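Side-chain contacts in ferric iron-binding protein HitA (Pseudomonas aeruginosa PAO1, PDB 6IWF), which binds ferric iron as a bacterial solute-binding protein and is involved in taking gallium into the cell: residues T59-P64 / F143-A148; K154-A159 / A295-S300; T6-Q11 / S43-E48. All coordinates share one frame; numbering follows the deposited sequence.

Contact 1: residues T59-P64 / F143-A148; sequences TEESPP and FLEQVA
Glu-61 and Glu-145 meet in a buried, acid-to-acid contact that joins the loop after strand 56-59 to helix 141-154, apparently across the cleft between the two lobes of this periplasmic-binding-protein fold. It illustrates how one extended acidic side chain can span the gap while the backbones stay apart, 8.3 Å between the CA atoms of Pro-63 and Glu-145. Glu-145 reaches over with its chain extended beyond CG (chi2 162°), whereas Glu-61 bends at chi2 (-74°). The OE2 atom of Glu-61 lies 2.8 Å from OE2 of Glu-145, with the carboxylate planes nearly perpendicular, 84° apart. Two oxygens so close suggest that one of the acids is protonated, and burial would favour this. Glu-145 OE2 also sits against the aliphatic part of its partner, 3.1 Å from Glu-61 CB. Pro-63, in helix 63-70, places CD 3.7 Å from Glu-145 OE1. The iron site is next door: Glu-60, which binds ferric iron in the loaded protein, hydrogen-bonds Tyr-196, a second iron-binding residue, and Asp-38 holds the backbone N of both Glu-60 and Glu-61. One water completes the crossing, donating to Ser-62 OG at 2.9 Å and to Glu-145 OE1 at 3.2 Å.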
loop_
_atom_site.group_PDB
_atom_site.type_symbol
_atom_site.label_atom_id
_atom_site.label_comp_id
_atom_site.label_asym_id
_atom_site.label_seq_id
_atom_site.Cartn_x
_atom_site.Cartn_y
_atom_site.Cartn_z
ATOM N N THR A 59 -6.451 -1.823 5.869
ATOM C CA THR A 59 -5.788 -2.541 4.787
ATOM C C THR A 59 -4.555 -1.796 4.287
ATOM O O THR A 59 -4.471 -0.563 4.343
ATOM C CB THR A 59 -6.727 -2.783 3.600
ATOM O OG1 THR A 59 -7.175 -1.530 3.070
ATOM C CG2 THR A 59 -7.917 -3.647 4.016
ATOM N N GLU A 60 -3.611 -2.577 3.763
ATOM C CA GLU A 60 -2.428 -2.028 3.109
ATOM C C GLU A 60 -2.779 -1.283 1.828
ATOM O O GLU A 60 -2.116 -0.302 1.472
ATOM C CB GLU A 60 -1.452 -3.158 2.791
ATOM C CG GLU A 60 -0.189 -3.152 3.599
ATOM C CD GLU A 60 0.897 -3.956 2.930
ATOM O OE1 GLU A 60 1.957 -3.372 2.633
ATOM O OE2 GLU A 60 0.675 -5.161 2.688
ATOM N N GLU A 61 -3.793 -1.761 1.088
ATOM C CA GLU A 61 -4.131 -1.219 -0.218
ATOM C C GLU A 61 -5.630 -0.980 -0.315
ATOM O O GLU A 61 -6.422 -1.489 0.486
ATOM C CB GLU A 61 -3.694 -2.157 -1.351
ATOM C CG GLU A 61 -2.334 -2.809 -1.136
ATOM C CD GLU A 61 -1.164 -1.861 -1.342
ATOM O OE1 GLU A 61 -0.011 -2.300 -1.092
ATOM O OE2 GLU A 61 -1.378 -0.692 -1.753
ATOM N N SER A 62 -6.017 -0.217 -1.333
ATOM C CA SER A 62 -7.416 0.182 -1.475
ATOM C C SER A 62 -8.331 -0.805 -2.213
ATOM O O SER A 62 -9.538 -0.785 -1.942
ATOM C CB SER A 62 -7.495 1.554 -2.157
ATOM O OG SER A 62 -6.717 1.591 -3.339
ATOM N N PRO A 63 -7.857 -1.665 -3.127
ATOM C CA PRO A 63 -8.801 -2.580 -3.845
ATOM C C PRO A 63 -9.740 -3.348 -2.920
ATOM O O PRO A 63 -10.946 -3.408 -3.207
ATOM C CB PRO A 63 -7.857 -3.515 -4.617
ATOM C CG PRO A 63 -6.741 -2.579 -5.007
ATOM C CD PRO A 63 -6.519 -1.709 -3.771
ATOM N N PRO A 64 -9.276 -3.934 -1.805
ATOM C CA PRO A 64 -10.244 -4.621 -0.924
ATOM C C PRO A 64 -11.317 -3.704 -0.365
ATOM O O PRO A 64 -12.450 -4.155 -0.131
ATOM C CB PRO A 64 -9.368 -5.198 0.201
ATOM C CG PRO A 64 -7.993 -5.208 -0.351
ATOM C CD PRO A 64 -7.905 -4.045 -1.268
ATOM N N PHE A 143 2.213 -4.965 -6.235
ATOM C CA PHE A 143 2.504 -5.164 -7.649
ATOM C C PHE A 143 1.217 -5.262 -8.469
ATOM O O PHE A 143 1.187 -4.821 -9.621
ATOM C CB PHE A 143 3.376 -6.404 -7.858
ATOM C CG PHE A 143 3.827 -6.568 -9.273
ATOM C CD1 PHE A 143 4.852 -5.776 -9.772
ATOM C CD2 PHE A 143 3.183 -7.462 -10.129
ATOM C CE1 PHE A 143 5.264 -5.900 -11.102
ATOM C CE2 PHE A 143 3.583 -7.585 -11.449
ATOM C CZ PHE A 143 4.622 -6.794 -11.938
ATOM N N LEU A 144 0.154 -5.837 -7.904
ATOM C CA LEU A 144 -1.128 -5.845 -8.601
ATOM C C LEU A 144 -1.559 -4.433 -8.963
ATOM O O LEU A 144 -2.009 -4.176 -10.086
ATOM C CB LEU A 144 -2.188 -6.522 -7.737
ATOM C CG LEU A 144 -3.595 -6.522 -8.337
ATOM C CD1 LEU A 144 -3.632 -7.378 -9.580
ATOM C CD2 LEU A 144 -4.578 -7.026 -7.288
ATOM N N GLU A 145 -1.430 -3.500 -8.018
ATOM C CA GLU A 145 -1.781 -2.114 -8.315
ATOM C C GLU A 145 -0.857 -1.529 -9.379
ATOM O O GLU A 145 -1.304 -0.748 -10.230
ATOM C CB GLU A 145 -1.743 -1.269 -7.044
ATOM C CG GLU A 145 -3.104 -1.207 -6.380
ATOM C CD GLU A 145 -3.038 -0.771 -4.943
ATOM O OE1 GLU A 145 -3.523 0.340 -4.615
ATOM O OE2 GLU A 145 -2.490 -1.544 -4.136
ATOM N N GLN A 146 0.426 -1.916 -9.361
ATOM C CA GLN A 146 1.346 -1.477 -10.409
ATOM C C GLN A 146 0.850 -1.917 -11.780
ATOM O O GLN A 146 0.885 -1.148 -12.744
ATOM C CB GLN A 146 2.751 -2.033 -10.157
ATOM C CG GLN A 146 3.775 -1.605 -11.237
ATOM C CD GLN A 146 4.020 -0.090 -11.220
ATOM O OE1 GLN A 146 4.934 0.389 -10.539
ATOM N NE2 GLN A 146 3.209 0.667 -11.966
ATOM N N VAL A 147 0.405 -3.165 -11.890
ATOM C CA VAL A 147 -0.086 -3.643 -13.180
ATOM C C VAL A 147 -1.330 -2.872 -13.600
ATOM O O VAL A 147 -1.475 -2.484 -14.768
ATOM C CB VAL A 147 -0.352 -5.159 -13.110
ATOM C CG1 VAL A 147 -0.947 -5.660 -14.435
ATOM C CG2 VAL A 147 0.935 -5.883 -12.794
ATOM N N ALA A 148 -2.246 -2.635 -12.658
ATOM C CA ALA A 148 -3.450 -1.885 -12.982
ATOM C C ALA A 148 -3.101 -0.495 -13.490
ATOM O O ALA A 148 -3.749 0.019 -14.405
ATOM C CB ALA A 148 -4.369 -1.789 -11.759
HETATM O O HOH W 1 -4.468 3.272 -3.878
#

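Contact 2: residues K154-A159 / A295-S300; sequences KGQEEA and ASEALS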
loop_
_atom_site.group_PDB
_atom_site.type_symbol
_atom_site.label_atom_id
_atom_site.label_comp_id
_atom_site.label_asym_id
_atom_site.label_seq_id
_atom_site.Cartn_x
_atom_site.Cartn_y
_atom_site.Cartn_z
ATOM N N LYS A 154 -1.168 2.931 -20.168
ATOM C CA LYS A 154 -0.586 2.514 -21.430
ATOM C C LYS A 154 -1.496 1.619 -22.254
ATOM O O LYS A 154 -1.239 1.441 -23.455
ATOM C CB LYS A 154 0.751 1.797 -21.184
ATOM C CG LYS A 154 1.726 2.596 -20.367
ATOM C CD LYS A 154 2.208 3.819 -21.143
ATOM C CE LYS A 154 3.314 4.540 -20.381
ATOM N NZ LYS A 154 3.682 5.842 -21.037
ATOM N N GLY A 155 -2.560 1.089 -21.673
ATOM C CA GLY A 155 -3.489 0.251 -22.397
ATOM C C GLY A 155 -3.193 -1.226 -22.204
ATOM O O GLY A 155 -2.096 -1.630 -21.818
ATOM N N GLN A 156 -4.204 -2.043 -22.507
ATOM C CA GLN A 156 -4.131 -3.471 -22.206
ATOM C C GLN A 156 -3.033 -4.161 -23.006
ATOM O O GLN A 156 -2.322 -5.021 -22.475
ATOM C CB GLN A 156 -5.490 -4.119 -22.475
ATOM C CG GLN A 156 -5.482 -5.638 -22.360
ATOM C CD GLN A 156 -5.477 -6.117 -20.920
ATOM O OE1 GLN A 156 -5.823 -5.373 -20.004
ATOM N NE2 GLN A 156 -5.089 -7.371 -20.716
ATOM N N GLU A 157 -2.865 -3.790 -24.281
ATOM C CA GLU A 157 -1.914 -4.512 -25.122
ATOM C C GLU A 157 -0.481 -4.214 -24.710
ATOM O O GLU A 157 0.346 -5.128 -24.620
ATOM C CB GLU A 157 -2.143 -4.164 -26.590
ATOM C CG GLU A 157 -3.596 -4.358 -27.018
ATOM C CD GLU A 157 -4.422 -3.071 -26.985
ATOM O OE1 GLU A 157 -4.448 -2.357 -25.944
ATOM O OE2 GLU A 157 -5.059 -2.782 -28.021
ATOM N N GLU A 158 -0.169 -2.943 -24.440
ATOM C CA GLU A 158 1.169 -2.610 -23.974
ATOM C C GLU A 158 1.434 -3.234 -22.611
ATOM O O GLU A 158 2.553 -3.681 -22.333
ATOM C CB GLU A 158 1.336 -1.090 -23.921
ATOM N N ALA A 159 0.412 -3.272 -21.746
ATOM C CA ALA A 159 0.589 -3.867 -20.426
ATOM C C ALA A 159 0.880 -5.359 -20.545
ATOM O O ALA A 159 1.741 -5.894 -19.837
ATOM C CB ALA A 159 -0.651 -3.621 -19.560
ATOM N N ALA A 295 -8.786 -3.414 -9.356
ATOM C CA ALA A 295 -7.672 -3.964 -10.135
ATOM C C ALA A 295 -8.027 -5.317 -10.753
ATOM O O ALA A 295 -7.180 -6.207 -10.860
ATOM C CB ALA A 295 -6.398 -4.080 -9.286
ATOM N N SER A 296 -9.288 -5.472 -11.187
ATOM C CA SER A 296 -9.745 -6.768 -11.693
ATOM C C SER A 296 -9.076 -7.136 -13.015
ATOM O O SER A 296 -8.702 -8.299 -13.228
ATOM C CB SER A 296 -11.263 -6.753 -11.853
ATOM O OG SER A 296 -11.882 -6.654 -10.584
ATOM N N GLU A 297 -8.929 -6.167 -13.922
ATOM C CA GLU A 297 -8.271 -6.452 -15.194
ATOM C C GLU A 297 -6.807 -6.809 -14.971
ATOM O O GLU A 297 -6.264 -7.702 -15.634
ATOM C CB GLU A 297 -8.412 -5.245 -16.124
ATOM C CG GLU A 297 -8.228 -5.527 -17.608
ATOM C CD GLU A 297 -8.579 -4.313 -18.471
ATOM O OE1 GLU A 297 -8.193 -4.286 -19.657
ATOM O OE2 GLU A 297 -9.243 -3.382 -17.960
ATOM N N ALA A 298 -6.153 -6.115 -14.037
ATOM C CA ALA A 298 -4.770 -6.442 -13.698
ATOM C C ALA A 298 -4.648 -7.874 -13.182
ATOM O O ALA A 298 -3.715 -8.596 -13.549
ATOM C CB ALA A 298 -4.233 -5.453 -12.659
ATOM N N LEU A 299 -5.584 -8.305 -12.328
ATOM C CA LEU A 299 -5.499 -9.658 -11.795
ATOM C C LEU A 299 -5.632 -10.684 -12.909
ATOM O O LEU A 299 -4.878 -11.663 -12.958
ATOM C CB LEU A 299 -6.573 -9.872 -10.728
ATOM C CG LEU A 299 -6.412 -11.128 -9.868
ATOM C CD1 LEU A 299 -4.995 -11.247 -9.297
ATOM C CD2 LEU A 299 -7.456 -11.106 -8.750
ATOM N N SER A 300 -6.568 -10.455 -13.832
ATOM C CA SER A 300 -6.747 -11.383 -14.947
ATOM C C SER A 300 -5.502 -11.452 -15.816
ATOM O O SER A 300 -5.132 -12.528 -16.303
ATOM C CB SER A 300 -7.946 -10.966 -15.797
ATOM O OG SER A 300 -9.143 -11.204 -15.104
#
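Glu-297 and Gln-156 carry this contact between them, a thin surface bridge between the first turns of two helices. The segment 295-300 begins with Ala-295, the N-cap of helix 296-305, whose carbonyl O receives the backbone N of Leu-299 at 3.0 Å. Ser-296 opens the first turn, and Glu-297 then aims its side chain at segment 154-159. With CG anti to the backbone N (chi1 -159°) and the chain extended beyond it, the carboxylate is carried to Gln-156, whose own chain bends at chi2 (77°). The amide and carboxylate planes are nearly parallel, 14° apart, and the modelled OE1 of Gln-156 is 2.6 Å from Glu-297 OE1. The amide is probably turned over in the model, and turned back it could make a hydrogen bond here. Ala-298 faces the other way, onto Leu-144 and Val-147 of helix 141-154, and the turn closes with Ser-300 N on Ser-296 O at 3.1 Å. Gly-155, with its positive phi, forms the joint between helices 141-154 and 156-169, and Gln-156, at the start of the latter, lies against Ile-151 of the former and Leu-301 of helix 296-305, where the three helices come together.

Contact 3: residues T6-Q11 / S43-E48; sequences TLYNGQ and SQITEE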
loop_
_atom_site.group_PDB
_atom_site.type_symbol
_atom_site.label_atom_id
_atom_site.label_comp_id
_atom_site.label_asym_id
_atom_site.label_seq_id
_atom_site.Cartn_x
_atom_site.Cartn_y
_atom_site.Cartn_z
ATOM N N THR A 6 -12.973 -5.027 17.642
ATOM C CA THR A 6 -12.200 -5.997 16.875
ATOM C C THR A 6 -11.674 -5.298 15.628
ATOM O O THR A 6 -12.461 -4.746 14.853
ATOM C CB THR A 6 -13.045 -7.213 16.496
ATOM O OG1 THR A 6 -13.550 -7.846 17.685
ATOM C CG2 THR A 6 -12.203 -8.215 15.719
ATOM N N LEU A 7 -10.349 -5.280 15.471
ATOM C CA LEU A 7 -9.681 -4.693 14.320
ATOM C C LEU A 7 -9.184 -5.819 13.429
ATOM O O LEU A 7 -8.363 -6.632 13.861
ATOM C CB LEU A 7 -8.509 -3.807 14.748
ATOM C CG LEU A 7 -7.610 -3.287 13.617
ATOM C CD1 LEU A 7 -8.430 -2.354 12.719
ATOM C CD2 LEU A 7 -6.361 -2.575 14.164
ATOM N N TYR A 8 -9.678 -5.864 12.196
ATOM C CA TYR A 8 -9.117 -6.732 11.163
ATOM C C TYR A 8 -7.978 -5.965 10.508
ATOM O O TYR A 8 -8.220 -4.975 9.809
ATOM C CB TYR A 8 -10.181 -7.119 10.133
ATOM C CG TYR A 8 -11.060 -8.289 10.541
ATOM C CD1 TYR A 8 -11.231 -8.627 11.881
ATOM C CD2 TYR A 8 -11.721 -9.050 9.585
ATOM C CE1 TYR A 8 -12.035 -9.688 12.252
ATOM C CE2 TYR A 8 -12.531 -10.120 9.954
ATOM C CZ TYR A 8 -12.685 -10.425 11.287
ATOM O OH TYR A 8 -13.484 -11.478 11.666
ATOM N N ASN A 9 -6.730 -6.410 10.731
ATOM C CA ASN A 9 -5.555 -5.639 10.328
ATOM C C ASN A 9 -4.827 -6.335 9.185
ATOM O O ASN A 9 -4.099 -7.313 9.401
ATOM C CB ASN A 9 -4.587 -5.406 11.489
ATOM C CG ASN A 9 -3.349 -4.663 11.038
ATOM O OD1 ASN A 9 -3.429 -3.822 10.146
ATOM N ND2 ASN A 9 -2.188 -4.996 11.615
ATOM N N GLY A 10 -5.009 -5.794 7.978
ATOM C CA GLY A 10 -4.232 -6.146 6.806
ATOM C C GLY A 10 -2.963 -5.346 6.623
ATOM O O GLY A 10 -2.135 -5.702 5.778
ATOM N N GLN A 11 -2.790 -4.263 7.379
ATOM C CA GLN A 11 -1.528 -3.536 7.380
ATOM C C GLN A 11 -0.488 -4.314 8.183
ATOM O O GLN A 11 -0.771 -5.361 8.761
ATOM C CB GLN A 11 -1.695 -2.133 7.959
ATOM C CG GLN A 11 -1.585 -1.008 6.947
ATOM C CD GLN A 11 -0.160 -0.771 6.469
ATOM O OE1 GLN A 11 0.707 -1.640 6.582
ATOM N NE2 GLN A 11 0.083 0.404 5.927
ATOM N N SER A 43 -12.199 -11.345 2.234
ATOM C CA SER A 43 -12.975 -12.556 1.973
ATOM C C SER A 43 -13.619 -13.090 3.242
ATOM O O SER A 43 -14.759 -13.560 3.208
ATOM C CB SER A 43 -12.098 -13.632 1.339
ATOM O OG SER A 43 -11.697 -13.218 0.048
ATOM N N GLN A 44 -12.909 -13.032 4.369
ATOM C CA GLN A 44 -13.497 -13.472 5.627
ATOM C C GLN A 44 -14.710 -12.626 5.980
ATOM O O GLN A 44 -15.762 -13.155 6.355
ATOM C CB GLN A 44 -12.460 -13.410 6.743
ATOM C CG GLN A 44 -12.947 -13.985 8.074
ATOM C CD GLN A 44 -11.871 -13.955 9.145
ATOM O OE1 GLN A 44 -10.677 -13.840 8.838
ATOM N NE2 GLN A 44 -12.282 -14.052 10.409
ATOM N N ILE A 45 -14.583 -11.299 5.856
ATOM C CA ILE A 45 -15.719 -10.427 6.144
ATOM C C ILE A 45 -16.881 -10.744 5.214
ATOM O O ILE A 45 -18.042 -10.784 5.640
ATOM C CB ILE A 45 -15.305 -8.948 6.045
ATOM C CG1 ILE A 45 -14.399 -8.578 7.221
ATOM C CG2 ILE A 45 -16.541 -8.050 6.013
ATOM C CD1 ILE A 45 -13.653 -7.246 7.043
ATOM N N THR A 46 -16.587 -10.980 3.935
ATOM C CA THR A 46 -17.639 -11.307 2.979
ATOM C C THR A 46 -18.348 -12.606 3.365
ATOM O O THR A 46 -19.580 -12.690 3.295
ATOM C CB THR A 46 -17.051 -11.388 1.573
ATOM O OG1 THR A 46 -16.466 -10.126 1.222
ATOM C CG2 THR A 46 -18.128 -11.735 0.549
ATOM N N GLU A 47 -17.594 -13.617 3.813
ATOM C CA GLU A 47 -18.215 -14.889 4.194
ATOM C C GLU A 47 -18.894 -14.815 5.557
ATOM O O GLU A 47 -19.965 -15.404 5.745
ATOM C CB GLU A 47 -17.183 -16.022 4.195
ATOM C CG GLU A 47 -16.294 -16.009 2.975
ATOM C CD GLU A 47 -15.483 -17.277 2.755
ATOM O OE1 GLU A 47 -15.680 -18.258 3.508
ATOM O OE2 GLU A 47 -14.635 -17.280 1.827
ATOM N N GLU A 48 -18.293 -14.112 6.522
ATOM C CA GLU A 48 -18.886 -14.037 7.856
ATOM C C GLU A 48 -20.191 -13.247 7.853
ATOM O O GLU A 48 -21.069 -13.507 8.686
ATOM C CB GLU A 48 -17.902 -13.409 8.846
ATOM C CG GLU A 48 -16.818 -14.335 9.376
ATOM C CD GLU A 48 -15.671 -13.577 10.042
ATOM O OE1 GLU A 48 -15.554 -12.344 9.844
ATOM O OE2 GLU A 48 -14.871 -14.222 10.754
#
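The ring of Tyr-8 is met at its edge, near its plane, by OE1 of Glu-48, while Ile-45 and Gln-44 approach obliquely from opposite sides of that plane. Tyr-8 and Glu-48 reach out to each other head-on: Tyr-8 OH donates to Glu-48 OE1 at 2.9 Å, and that oxygen accepts through its syn lone pair. The other carboxylate oxygen, Glu-48 OE2, is taken by NE2 of Gln-44, one helical turn earlier, in a short, almost straight bond of 2.6 Å with an N-H...O angle of 173°. This donor keeps its partner in the amide plane but approaches from well above the Glu-48 carboxylate plane. Although Gln-44 NE2 lies only 3.1 Å from Tyr-8 OH, the angle is too poor for a hydrogen bond; the amide is better placed to steady the acid that holds the phenol. Second-shell partners tighten the set: Arg-34 NE donates to Gln-44 OE1, and Ser-52 OG bonds Glu-48 OE1.

The contact illustrates helix-on-sheet packing in an alpha/beta lobe. Strands 30-35 and 56-59 flank strand 4-9 in parallel, and helix 38-48 connects the two flanking strands as a beta-alpha-beta crossover passing over the middle one. Strand 6-9 and helix 43-48 have axes 11.4 Å apart and run at 133°, a separation bridged by the long tyrosine side chain. The Tyr-8 CB already points toward the helix, and with CG anti to the carbonyl carbon (chi1 -83°) the ring continues that way. Ile-45 supplies the apolar part, running alongside the ring and pointing the other way, with CG1 3.6 Å from Tyr-8 CD2 and CD1 3.7 Å from the same carbon. The Tyr-8 side chain also touches Leu-57 of strand 56-59 and Pro-53 in the loop before it.

In the fold
Contact 1 lies between the other two and touches both. Its centre is about 13 Å from that of contact 2, and helix 141-154 connects them: Leu-144 CD1 lies 3.5 Å from Leu-299 N. Toward contact 3, with centres about 17 Å apart, Glu-60 CG is 3.5 Å from Gln-11 OE1, where the loops after strands 4-9 and 56-59 meet beside the iron-binding His-12 and Glu-60. No iron is bound in this model. Contacts 2 and 3 remain about 10 Å apart at their nearest atoms; their touching side chains lie away from the site, though segment 6-11 ends beside it, whereas the Glu-61 side chain comes within about 5 Å of that of Tyr-196.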